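Local coordinates for type III effector NopAA (Sinorhizobium fredii USDA 257, PDB 6SDU), which hydrolyses xyloglucan as a secreted symbiotic effector whose catalytic domain belongs to glycoside hydrolase family 12, at residues Asn56-Asn66 against Ser220-Asn231. Residues are numbered along the deposited sequence; the frame is centred on the assembly and turned at random.
Sequences NRWSVWSDQPN and SSPGGKNFNFNN
Strands 57-62 and 225-231 pair antiparallel as inner neighbours in the smaller sheet of the fold, their axes 4.8 Å apart at 175°. The register rests on the hydrogen-bonded pairs Trp58-Phe229, Val60-Phe227 and Ser62-Lys225; in the middle one, Phe227 N gives to Val60 O at 2.9 Å. Trp58, Val60, Phe227 and Phe229 project from one face of this sheet toward the larger one, where Phe227 meets Val216 and sets its ring edge-to-face with Trp104. This buried layer fits the beta-sandwich (jelly roll) of family 12 glycoside hydrolases. Within it Trp58 and Phe229 form an offset stack, planes at 17° and ring centroids 4.2 Å apart (six-membered ring of Trp58). A chi1 of 66° sets the indole between its own backbone N and carbonyl carbon, laying it alongside Phe229, whose CB sits over the five-membered ring as a CH-pi contact.

At the end of the paired strands, the hydroxyl of Ser221 bridges two backbone groups: OG donates to Ser62 O at 2.7 Å, from above the carbonyl plane, and accepts from Gln64 N at 2.9 Å. Lys225 N reaches Ser62 O from the opposite face. The type II turn Ser221-Gly224 is also held by Asp63, whose OD1 takes Gly223 N at 3.1 Å, while the indole of Trp61 lies against Gly224 CA (3.4 Å from NE1), and a water that accepts from Trp61 NE1 donates to Gly223 O.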
loop_
_atom_site.group_PDB
_atom_site.type_symbol
_atom_site.label_atom_id
_atom_site.label_comp_id
_atom_site.label_asym_id
_atom_site.label_seq_id
_atom_site.Cartn_x
_atom_site.Cartn_y
_atom_site.Cartn_z
ATOM N N ASN A 56 10.930 5.795 -12.000
ATOM C CA ASN A 56 9.839 4.848 -12.151
ATOM C C ASN A 56 10.172 3.404 -11.777
ATOM O O ASN A 56 9.273 2.560 -11.818
ATOM C CB ASN A 56 9.265 4.972 -13.565
ATOM C CG ASN A 56 8.704 6.389 -13.830
ATOM O OD1 ASN A 56 7.939 6.936 -13.016
ATOM N ND2 ASN A 56 9.102 6.987 -14.952
ATOM N N ARG A 57 11.420 3.069 -11.435
ATOM C CA ARG A 57 11.789 1.666 -11.228
ATOM C C ARG A 57 12.647 1.505 -9.980
ATOM O O ARG A 57 13.705 2.124 -9.863
ATOM C CB ARG A 57 12.541 1.107 -12.436
ATOM C CG ARG A 57 12.933 -0.339 -12.288
ATOM C CD ARG A 57 13.827 -0.769 -13.426
ATOM N NE ARG A 57 13.061 -0.975 -14.649
ATOM C CZ ARG A 57 12.755 -2.172 -15.138
ATOM N NH1 ARG A 57 13.164 -3.265 -14.500
ATOM N NH2 ARG A 57 12.044 -2.275 -16.258
ATOM N N TRP A 58 12.217 0.608 -9.089
ATOM C CA TRP A 58 12.884 0.368 -7.821
ATOM C C TRP A 58 12.651 -1.069 -7.369
ATOM O O TRP A 58 11.895 -1.834 -7.986
ATOM C CB TRP A 58 12.434 1.370 -6.749
ATOM C CG TRP A 58 11.020 1.306 -6.305
ATOM C CD1 TRP A 58 9.920 1.828 -6.958
ATOM C CD2 TRP A 58 10.534 0.784 -5.060
ATOM N NE1 TRP A 58 8.784 1.618 -6.201
ATOM C CE2 TRP A 58 9.129 0.980 -5.038
ATOM C CE3 TRP A 58 11.149 0.179 -3.960
ATOM C CZ2 TRP A 58 8.332 0.590 -3.951
ATOM C CZ3 TRP A 58 10.353 -0.243 -2.900
ATOM C CH2 TRP A 58 8.958 -0.027 -2.899
ATOM N N SER A 59 13.385 -1.448 -6.325
ATOM C CA SER A 59 13.354 -2.800 -5.805
ATOM C C SER A 59 13.673 -2.766 -4.312
ATOM O O SER A 59 14.276 -1.807 -3.812
ATOM C CB SER A 59 14.355 -3.664 -6.605
ATOM O OG SER A 59 14.772 -4.790 -5.878
ATOM N N VAL A 60 13.240 -3.815 -3.603
ATOM C CA VAL A 60 13.561 -4.012 -2.192
ATOM C C VAL A 60 13.674 -5.511 -1.895
ATOM O O VAL A 60 12.875 -6.321 -2.387
ATOM C CB VAL A 60 12.522 -3.341 -1.274
ATOM C CG1 VAL A 60 11.130 -3.896 -1.556
ATOM C CG2 VAL A 60 12.918 -3.554 0.177
ATOM N N TRP A 61 14.702 -5.885 -1.128
ATOM C CA TRP A 61 14.869 -7.236 -0.589
ATOM C C TRP A 61 14.798 -7.192 0.924
ATOM O O TRP A 61 15.372 -6.293 1.537
ATOM C CB TRP A 61 16.190 -7.844 -1.005
ATOM C CG TRP A 61 16.539 -9.141 -0.341
ATOM C CD1 TRP A 61 16.289 -10.436 -0.820
ATOM C CD2 TRP A 61 17.267 -9.314 0.890
ATOM N NE1 TRP A 61 16.806 -11.367 0.054
ATOM C CE2 TRP A 61 17.427 -10.720 1.095
ATOM C CE3 TRP A 61 17.805 -8.431 1.829
ATOM C CZ2 TRP A 61 18.065 -11.253 2.226
ATOM C CZ3 TRP A 61 18.466 -8.971 2.956
ATOM C CH2 TRP A 61 18.592 -10.373 3.132
ATOM N N SER A 62 14.079 -8.133 1.530
ATOM C CA SER A 62 13.882 -8.090 2.972
ATOM C C SER A 62 13.820 -9.500 3.523
ATOM O O SER A 62 13.208 -10.371 2.914
ATOM C CB SER A 62 12.593 -7.301 3.321
ATOM O OG SER A 62 12.483 -7.002 4.706
ATOM N N ASP A 63 14.453 -9.716 4.674
ATOM C CA ASP A 63 14.474 -10.987 5.410
ATOM C C ASP A 63 13.898 -10.776 6.817
ATOM O O ASP A 63 14.648 -10.596 7.780
ATOM C CB ASP A 63 15.938 -11.499 5.477
ATOM C CG ASP A 63 16.076 -12.809 6.229
ATOM O OD1 ASP A 63 15.060 -13.333 6.728
ATOM O OD2 ASP A 63 17.222 -13.318 6.333
ATOM N N GLN A 64 12.572 -10.816 6.941
ATOM C CA GLN A 64 11.868 -10.588 8.201
ATOM C C GLN A 64 11.428 -11.908 8.836
ATOM O O GLN A 64 11.029 -12.841 8.118
ATOM C CB GLN A 64 10.657 -9.684 7.965
ATOM C CG GLN A 64 11.052 -8.336 7.358
ATOM C CD GLN A 64 12.113 -7.618 8.183
ATOM O OE1 GLN A 64 12.044 -7.612 9.413
ATOM N NE2 GLN A 64 13.071 -6.973 7.510
ATOM N N PRO A 65 11.533 -12.053 10.156
ATOM C CA PRO A 65 11.234 -13.349 10.779
ATOM C C PRO A 65 9.749 -13.676 10.793
ATOM O O PRO A 65 8.873 -12.800 10.702
ATOM C CB PRO A 65 11.766 -13.182 12.205
ATOM C CG PRO A 65 11.548 -11.722 12.489
ATOM C CD PRO A 65 11.868 -11.029 11.172
ATOM N N ASN A 66 9.481 -14.970 10.974
ATOM C CA ASN A 66 8.120 -15.514 11.055
ATOM C C ASN A 66 7.504 -15.257 12.437
ATOM O O ASN A 66 7.291 -16.156 13.258
ATOM C CB ASN A 66 8.103 -17.001 10.744
ATOM C CG ASN A 66 6.711 -17.474 10.415
ATOM O OD1 ASN A 66 5.949 -16.744 9.790
ATOM N ND2 ASN A 66 6.331 -18.639 10.930
ATOM N N SER A 220 6.312 -11.356 7.227
ATOM C CA SER A 220 7.315 -12.414 7.312
ATOM C C SER A 220 7.926 -12.671 5.931
ATOM O O SER A 220 7.200 -12.742 4.936
ATOM C CB SER A 220 6.652 -13.662 7.903
ATOM O OG SER A 220 7.389 -14.838 7.667
ATOM N N SER A 221 9.261 -12.781 5.859
ATOM C CA SER A 221 9.928 -13.175 4.621
ATOM C C SER A 221 11.210 -13.936 4.944
ATOM O O SER A 221 12.281 -13.585 4.439
ATOM C CB SER A 221 10.247 -11.953 3.748
ATOM O OG SER A 221 11.104 -11.048 4.413
ATOM N N PRO A 222 11.133 -15.001 5.744
ATOM C CA PRO A 222 12.353 -15.632 6.263
ATOM C C PRO A 222 13.195 -16.205 5.131
ATOM O O PRO A 222 12.680 -16.854 4.217
ATOM C CB PRO A 222 11.822 -16.735 7.178
ATOM C CG PRO A 222 10.339 -16.510 7.260
ATOM C CD PRO A 222 9.946 -15.820 6.037
ATOM N N GLY A 223 14.497 -15.970 5.210
ATOM C CA GLY A 223 15.405 -16.360 4.153
ATOM C C GLY A 223 15.595 -15.280 3.129
ATOM O O GLY A 223 16.415 -15.442 2.214
ATOM N N GLY A 224 14.841 -14.189 3.240
ATOM C CA GLY A 224 14.967 -13.091 2.311
ATOM C C GLY A 224 14.041 -13.271 1.128
ATOM O O GLY A 224 14.020 -14.340 0.516
ATOM N N LYS A 225 13.244 -12.255 0.808
ATOM C CA LYS A 225 12.395 -12.306 -0.366
ATOM C C LYS A 225 12.513 -10.978 -1.102
ATOM O O LYS A 225 12.607 -9.906 -0.479
ATOM C CB LYS A 225 10.949 -12.639 0.014
ATOM C CG LYS A 225 10.732 -14.144 0.132
ATOM C CD LYS A 225 9.626 -14.508 1.064
ATOM C CE LYS A 225 9.451 -16.022 1.059
ATOM N NZ LYS A 225 10.751 -16.708 0.900
ATOM N N ASN A 226 12.454 -11.058 -2.431
ATOM C CA ASN A 226 12.735 -9.929 -3.299
ATOM C C ASN A 226 11.449 -9.426 -3.940
ATOM O O ASN A 226 10.612 -10.227 -4.369
ATOM C CB ASN A 226 13.739 -10.346 -4.377
ATOM C CG ASN A 226 14.326 -9.159 -5.107
ATOM O OD1 ASN A 226 15.001 -8.330 -4.498
ATOM N ND2 ASN A 226 14.113 -9.086 -6.410
ATOM N N PHE A 227 11.304 -8.096 -4.013
ATOM C CA PHE A 227 10.164 -7.449 -4.665
ATOM C C PHE A 227 10.694 -6.424 -5.653
ATOM O O PHE A 227 11.436 -5.524 -5.262
ATOM C CB PHE A 227 9.247 -6.758 -3.643
ATOM C CG PHE A 227 8.659 -7.687 -2.610
ATOM C CD1 PHE A 227 9.405 -8.071 -1.506
ATOM C CD2 PHE A 227 7.352 -8.156 -2.731
ATOM C CE1 PHE A 227 8.863 -8.909 -0.542
ATOM C CE2 PHE A 227 6.811 -8.997 -1.778
ATOM C CZ PHE A 227 7.574 -9.391 -0.693
ATOM N N ASN A 228 10.345 -6.569 -6.929
ATOM C CA ASN A 228 10.763 -5.633 -7.962
ATOM C C ASN A 228 9.571 -4.813 -8.440
ATOM O O ASN A 228 8.539 -5.373 -8.839
ATOM C CB ASN A 228 11.387 -6.345 -9.168
ATOM C CG ASN A 228 12.667 -7.071 -8.825
ATOM O OD1 ASN A 228 13.620 -6.465 -8.346
ATOM N ND2 ASN A 228 12.708 -8.372 -9.102
ATOM N N PHE A 229 9.730 -3.498 -8.462
ATOM C CA PHE A 229 8.685 -2.623 -8.970
ATOM C C PHE A 229 9.295 -2.081 -10.253
ATOM O O PHE A 229 10.043 -1.099 -10.240
ATOM C CB PHE A 229 8.305 -1.557 -7.935
ATOM C CG PHE A 229 7.774 -2.147 -6.643
ATOM C CD1 PHE A 229 6.431 -2.459 -6.502
ATOM C CD2 PHE A 229 8.625 -2.431 -5.589
ATOM C CE1 PHE A 229 5.941 -3.017 -5.315
ATOM C CE2 PHE A 229 8.144 -3.011 -4.399
ATOM C CZ PHE A 229 6.810 -3.311 -4.267
ATOM N N ASN A 230 8.921 -2.701 -11.375
ATOM C CA ASN A 230 9.555 -2.369 -12.644
ATOM C C ASN A 230 9.017 -1.071 -13.193
ATOM O O ASN A 230 9.741 -0.334 -13.873
ATOM C CB ASN A 230 9.309 -3.459 -13.685
ATOM C CG ASN A 230 9.848 -4.784 -13.265
ATOM O OD1 ASN A 230 10.970 -4.875 -12.759
ATOM N ND2 ASN A 230 9.070 -5.840 -13.495
ATOM N N ASN A 231 7.764 -0.766 -12.887
ATOM C CA ASN A 231 7.270 0.551 -13.196
ATOM C C ASN A 231 6.328 0.992 -12.093
ATOM O O ASN A 231 5.595 0.173 -11.531
ATOM C CB ASN A 231 6.571 0.586 -14.551
ATOM C CG ASN A 231 6.067 1.957 -14.873
ATOM O OD1 ASN A 231 6.852 2.895 -14.974
ATOM N ND2 ASN A 231 4.751 2.104 -14.985
HETATM O O HOH W 1 12.852 -3.301 -10.657
HETATM O O HOH W 2 17.757 -14.469 0.187
#